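Local structure of protein OS-9 homolog (Saccharomyces cerevisiae, 2YMA) at residues S45-I50 / R97-L102; F25-P28 / R34-L37. The protein acts as a lectin of endoplasmic reticulum quality control, helping to target misfolded lumenal glycoproteins for degradation, and forms homodimers, here represented by its dimerization domain. All coordinates share one frame; numbering follows the deposited sequence.

Contact 1 of 2, residues S45-I50 / R97-L102; sequences SNWDEI and RFQTTL
Gln99 and Thr100 both reach the same face of the Trp47 indole, although neighbouring residues of a regular strand would point to opposite faces of the sheet. A classic beta bulge explains this: both residues are set against Val91 of the next strand. Gln99 CB lies over the five-membered ring of Trp47, 3.8 Å from its centroid. Thr100 CG2 lies over the six-membered ring of Trp47, 4.0 Å from its centroid. Both approaches are CH-pi contacts, tilted about 22° from the ring normal. The methyl of Thr100 is nearest the benzo part of the indole, with CG2 3.8 Å from Trp47 CZ3. With chi1 at -168°, the hydroxyl of Thr100 swings away from its own N, and the methyl, flanked by N and C, is turned to the indole. The side chains of both strand residues cross Trp47 at about a right angle. No hydrogen bond joins the two segments, and the contact rests on this apolar packing.

Residues 45-50 have no regular helix or strand. Their turn is held by Asn46, whose OD1 accepts two backbone N-H groups. The bond from Asp48 N to Asn46 OD1 is 2.8 Å long and makes an Asx turn. The bond from Glu49 N to Asn46 OD1 is longer, at 3.2 Å, and its donor stands above the carbonyl plane.

This is packing within the dimerization domain. The loop joins strand 36-39 to helix 52-67. Trp47 meets Tyr54 of that helix and Phe116 of strand 112-117 edge-to-face. Strand 98-106, which carries Gln99 and Thr100, runs between strands 84-92 and 112-117.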
loop_
_atom_site.group_PDB
_atom_site.type_symbol
_atom_site.label_atom_id
_atom_site.label_comp_id
_atom_site.label_asym_id
_atom_site.label_seq_id
_atom_site.Cartn_x
_atom_site.Cartn_y
_atom_site.Cartn_z
ATOM N N SER A 45 7.896 -22.464 -0.134
ATOM C CA SER A 45 7.605 -22.633 1.287
ATOM C C SER A 45 8.468 -21.718 2.157
ATOM O O SER A 45 8.060 -21.303 3.252
ATOM C CB SER A 45 7.809 -24.096 1.685
ATOM O OG SER A 45 9.064 -24.574 1.227
ATOM N N ASN A 46 9.653 -21.397 1.643
ATOM C CA ASN A 46 10.652 -20.626 2.375
ATOM C C ASN A 46 10.776 -19.200 1.858
ATOM O O ASN A 46 11.377 -18.963 0.810
ATOM C CB ASN A 46 12.006 -21.332 2.286
ATOM C CG ASN A 46 13.118 -20.571 2.988
ATOM O OD1 ASN A 46 13.178 -19.336 2.953
ATOM N ND2 ASN A 46 14.013 -21.313 3.627
ATOM N N TRP A 47 10.239 -18.250 2.617
ATOM C CA TRP A 47 10.146 -16.861 2.161
ATOM C C TRP A 47 11.338 -15.972 2.511
ATOM O O TRP A 47 11.279 -14.748 2.378
ATOM C CB TRP A 47 8.812 -16.238 2.597
ATOM C CG TRP A 47 7.708 -16.793 1.767
ATOM C CD1 TRP A 47 7.005 -17.946 1.995
ATOM C CD2 TRP A 47 7.221 -16.261 0.528
ATOM N NE1 TRP A 47 6.096 -18.152 0.980
ATOM C CE2 TRP A 47 6.208 -17.131 0.068
ATOM C CE3 TRP A 47 7.544 -15.133 -0.239
ATOM C CZ2 TRP A 47 5.508 -16.905 -1.121
ATOM C CZ3 TRP A 47 6.841 -14.908 -1.425
ATOM C CH2 TRP A 47 5.837 -15.789 -1.848
ATOM N N ASP A 48 12.426 -16.601 2.938
ATOM C CA ASP A 48 13.687 -15.898 3.094
ATOM C C ASP A 48 14.401 -15.890 1.750
ATOM O O ASP A 48 14.637 -14.830 1.158
ATOM C CB ASP A 48 14.537 -16.579 4.159
ATOM C CG ASP A 48 13.919 -16.479 5.539
ATOM O OD1 ASP A 48 13.458 -15.375 5.907
ATOM O OD2 ASP A 48 13.885 -17.502 6.253
ATOM N N GLU A 49 14.723 -17.084 1.267
ATOM C CA GLU A 49 15.289 -17.242 -0.067
ATOM C C GLU A 49 14.211 -17.135 -1.168
ATOM O O GLU A 49 13.768 -18.143 -1.714
ATOM C CB GLU A 49 16.043 -18.573 -0.167
ATOM N N ILE A 50 13.801 -15.905 -1.481
ATOM C CA ILE A 50 12.871 -15.630 -2.577
ATOM C C ILE A 50 13.615 -15.535 -3.903
ATOM O O ILE A 50 14.358 -14.582 -4.128
ATOM C CB ILE A 50 12.124 -14.288 -2.356
ATOM C CG1 ILE A 50 11.231 -14.372 -1.125
ATOM C CG2 ILE A 50 11.280 -13.924 -3.566
ATOM C CD1 ILE A 50 10.528 -13.098 -0.825
ATOM N N ARG A 97 -1.107 -19.466 7.877
ATOM C CA ARG A 97 -0.039 -18.730 8.521
ATOM C C ARG A 97 0.546 -17.700 7.562
ATOM O O ARG A 97 0.793 -18.006 6.394
ATOM C CB ARG A 97 1.034 -19.697 9.006
ATOM C CG ARG A 97 0.547 -20.633 10.090
ATOM C CD ARG A 97 1.546 -21.745 10.324
ATOM N NE ARG A 97 1.591 -22.658 9.186
ATOM C CZ ARG A 97 2.355 -23.742 9.126
ATOM N NH1 ARG A 97 3.148 -24.054 10.142
ATOM N NH2 ARG A 97 2.327 -24.515 8.051
ATOM N N PHE A 98 0.760 -16.485 8.067
ATOM C CA PHE A 98 1.306 -15.374 7.280
ATOM C C PHE A 98 2.711 -15.673 6.750
ATOM O O PHE A 98 3.584 -16.110 7.494
ATOM C CB PHE A 98 1.311 -14.094 8.127
ATOM C CG PHE A 98 1.844 -12.874 7.406
ATOM C CD1 PHE A 98 1.000 -12.073 6.645
ATOM C CD2 PHE A 98 3.184 -12.518 7.508
ATOM C CE1 PHE A 98 1.485 -10.944 5.991
ATOM C CE2 PHE A 98 3.674 -11.398 6.855
ATOM C CZ PHE A 98 2.824 -10.607 6.095
ATOM N N GLN A 99 2.917 -15.441 5.456
ATOM C CA GLN A 99 4.213 -15.687 4.820
ATOM C C GLN A 99 4.851 -14.372 4.387
ATOM O O GLN A 99 6.047 -14.167 4.558
ATOM C CB GLN A 99 4.054 -16.601 3.589
ATOM C CG GLN A 99 3.328 -17.906 3.862
ATOM C CD GLN A 99 4.044 -18.756 4.902
ATOM O OE1 GLN A 99 3.423 -19.282 5.827
ATOM N NE2 GLN A 99 5.358 -18.893 4.751
ATOM N N THR A 100 4.041 -13.490 3.807
ATOM C CA THR A 100 4.512 -12.198 3.326
ATOM C C THR A 100 3.315 -11.382 2.871
ATOM O O THR A 100 2.204 -11.897 2.751
ATOM C CB THR A 100 5.477 -12.339 2.120
ATOM O OG1 THR A 100 6.126 -11.086 1.878
ATOM C CG2 THR A 100 4.714 -12.769 0.845
ATOM N N THR A 101 3.548 -10.105 2.614
ATOM C CA THR A 101 2.525 -9.269 2.018
ATOM C C THR A 101 2.901 -9.060 0.553
ATOM O O THR A 101 4.059 -8.772 0.226
ATOM C CB THR A 101 2.344 -7.929 2.795
ATOM O OG1 THR A 101 1.686 -8.187 4.049
ATOM C CG2 THR A 101 1.504 -6.954 2.009
ATOM N N LEU A 102 1.927 -9.260 -0.331
ATOM C CA LEU A 102 2.134 -9.022 -1.749
ATOM C C LEU A 102 1.696 -7.601 -2.072
ATOM O O LEU A 102 0.587 -7.184 -1.743
ATOM C CB LEU A 102 1.342 -10.036 -2.583
ATOM C CG LEU A 102 1.592 -10.236 -4.088
ATOM C CD1 LEU A 102 0.534 -9.571 -4.884
ATOM C CD2 LEU A 102 2.956 -9.762 -4.548
#

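Contact 2 of 2, residues F25-P28 / R34-L37; sequences FLRP and RDKL
Leu26 and Lys36 form a hydrogen-bonded antiparallel pair of a beta hairpin. Leu26 N donates to Lys36 O at 2.9 Å, and Lys36 N returns a bond of 3.1 Å to Leu26 O. Phe25 and Leu37 make the adjoining non-hydrogen-bonded pair. Their side chains meet obliquely, with Phe25 CD1 4.0 Å from Leu37 CD2. Phe25, Leu26 and Leu37 are buried, and with the backbone pair they make the tight side.

Toward the turn, Arg27 grips Asp35 side-on with two nitrogens. Its NE binds Asp35 OD1 at 2.9 Å, and its NH2 binds Asp35 OD2 at 2.9 Å. Both oxygens are met on their syn sides and lie close to the guanidinium plane, but the two planes are turned 38° apart. A bend at chi3 (-58°) brings the Arg27 guanidinium alongside the carboxylate. Arg27 NH2 also donates to Leu70 O, a second anchor that should limit rotation of the guanidinium.

The partly exposed side, where the long basic chains lead off, is looser. Lys36 touches Leu26 CB to CB at 3.9 Å, then runs extended to a salt bridge with Asp96. Arg34 CB points away from strand 23-28; the guanidinium bonds to Asn126 O and forms a salt bridge with Glu90.

Strand 14-20 flanks the hairpin on one side and strand 84-92 on the other. Phe25 and Leu37 face helix 52-67, where they touch Met65 and Phe58.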
loop_
_atom_site.group_PDB
_atom_site.type_symbol
_atom_site.label_atom_id
_atom_site.label_comp_id
_atom_site.label_asym_id
_atom_site.label_seq_id
_atom_site.Cartn_x
_atom_site.Cartn_y
_atom_site.Cartn_z
ATOM N N PHE A 25 -6.548 -17.703 -5.066
ATOM C CA PHE A 25 -7.248 -16.506 -4.619
ATOM C C PHE A 25 -8.259 -16.929 -3.546
ATOM O O PHE A 25 -9.131 -17.773 -3.789
ATOM C CB PHE A 25 -7.957 -15.835 -5.812
ATOM C CG PHE A 25 -8.513 -14.462 -5.516
ATOM C CD1 PHE A 25 -7.728 -13.328 -5.686
ATOM C CD2 PHE A 25 -9.823 -14.306 -5.090
ATOM C CE1 PHE A 25 -8.238 -12.053 -5.427
ATOM C CE2 PHE A 25 -10.342 -13.043 -4.834
ATOM C CZ PHE A 25 -9.550 -11.916 -5.002
ATOM N N LEU A 26 -8.145 -16.351 -2.359
ATOM C CA LEU A 26 -9.100 -16.638 -1.288
ATOM C C LEU A 26 -10.104 -15.510 -1.173
ATOM O O LEU A 26 -9.771 -14.396 -0.744
ATOM C CB LEU A 26 -8.383 -16.818 0.054
ATOM C CG LEU A 26 -7.481 -18.047 0.078
ATOM C CD1 LEU A 26 -6.861 -18.283 1.453
ATOM C CD2 LEU A 26 -8.301 -19.234 -0.345
ATOM N N ARG A 27 -11.334 -15.794 -1.567
ATOM C CA ARG A 27 -12.368 -14.790 -1.476
ATOM C C ARG A 27 -13.270 -15.057 -0.302
ATOM O O ARG A 27 -13.976 -16.059 -0.272
ATOM C CB ARG A 27 -13.228 -14.736 -2.729
ATOM C CG ARG A 27 -14.515 -13.984 -2.437
ATOM C CD ARG A 27 -14.843 -12.953 -3.483
ATOM N NE ARG A 27 -13.802 -11.945 -3.682
ATOM C CZ ARG A 27 -13.666 -11.275 -4.824
ATOM N NH1 ARG A 27 -14.498 -11.540 -5.834
ATOM N NH2 ARG A 27 -12.715 -10.359 -4.971
ATOM N N PRO A 28 -13.280 -14.135 0.656
ATOM C CA PRO A 28 -14.132 -14.289 1.838
ATOM C C PRO A 28 -15.611 -14.258 1.461
ATOM O O PRO A 28 -16.006 -13.424 0.632
ATOM C CB PRO A 28 -13.776 -13.066 2.685
ATOM C CG PRO A 28 -13.280 -12.045 1.699
ATOM C CD PRO A 28 -12.589 -12.836 0.617
ATOM N N ARG A 34 -11.270 -8.721 3.462
ATOM C CA ARG A 34 -10.420 -8.622 2.279
ATOM C C ARG A 34 -9.940 -9.936 1.697
ATOM O O ARG A 34 -9.855 -10.950 2.383
ATOM C CB ARG A 34 -9.244 -7.675 2.503
ATOM C CG ARG A 34 -8.500 -7.920 3.751
ATOM C CD ARG A 34 -7.342 -6.954 3.909
ATOM N NE ARG A 34 -6.413 -7.503 4.893
ATOM C CZ ARG A 34 -6.371 -7.125 6.161
ATOM N NH1 ARG A 34 -7.171 -6.163 6.592
ATOM N NH2 ARG A 34 -5.518 -7.695 6.995
ATOM N N ASP A 35 -9.643 -9.892 0.403
ATOM C CA ASP A 35 -9.139 -11.035 -0.322
ATOM C C ASP A 35 -7.731 -11.363 0.185
ATOM O O ASP A 35 -6.999 -10.469 0.585
ATOM C CB ASP A 35 -9.144 -10.728 -1.829
ATOM C CG ASP A 35 -10.555 -10.398 -2.373
ATOM O OD1 ASP A 35 -11.533 -11.099 -2.023
ATOM O OD2 ASP A 35 -10.689 -9.444 -3.170
ATOM N N LYS A 36 -7.390 -12.653 0.206
ATOM C CA LYS A 36 -6.064 -13.147 0.570
ATOM C C LYS A 36 -5.550 -13.986 -0.585
ATOM O O LYS A 36 -6.314 -14.345 -1.482
ATOM C CB LYS A 36 -6.141 -14.122 1.745
ATOM C CG LYS A 36 -6.223 -13.557 3.122
ATOM C CD LYS A 36 -6.084 -14.722 4.104
ATOM C CE LYS A 36 -6.075 -14.252 5.541
ATOM N NZ LYS A 36 -6.002 -15.403 6.472
ATOM N N LEU A 37 -4.270 -14.346 -0.522
ATOM C CA LEU A 37 -3.688 -15.315 -1.450
ATOM C C LEU A 37 -3.104 -16.492 -0.670
ATOM O O LEU A 37 -2.516 -16.317 0.407
ATOM C CB LEU A 37 -2.577 -14.683 -2.297
ATOM C CG LEU A 37 -2.991 -13.549 -3.233
ATOM C CD1 LEU A 37 -1.777 -12.883 -3.851
ATOM C CD2 LEU A 37 -4.004 -14.005 -4.288
#

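From the N terminus, contact 2 comes first. It closes the short loop 29-33 and makes strands 23-28 and 36-39 a hairpin. The chain then leaves the sheet through the loop holding 45-50, forms helix 52-67 and returns as strand 84-92. Contact 1 closes this longer excursion, joining the loop before the helix to strand 98-106. The two contacts follow in series, neither nested nor crossed. Their centres lie about 17 Å apart, yet they meet where Leu102 CD1 packs 4.2 Å from Leu37 CD1. Strand 84-92 links them, pairing in parallel with 36-39 and antiparallel with 98-106.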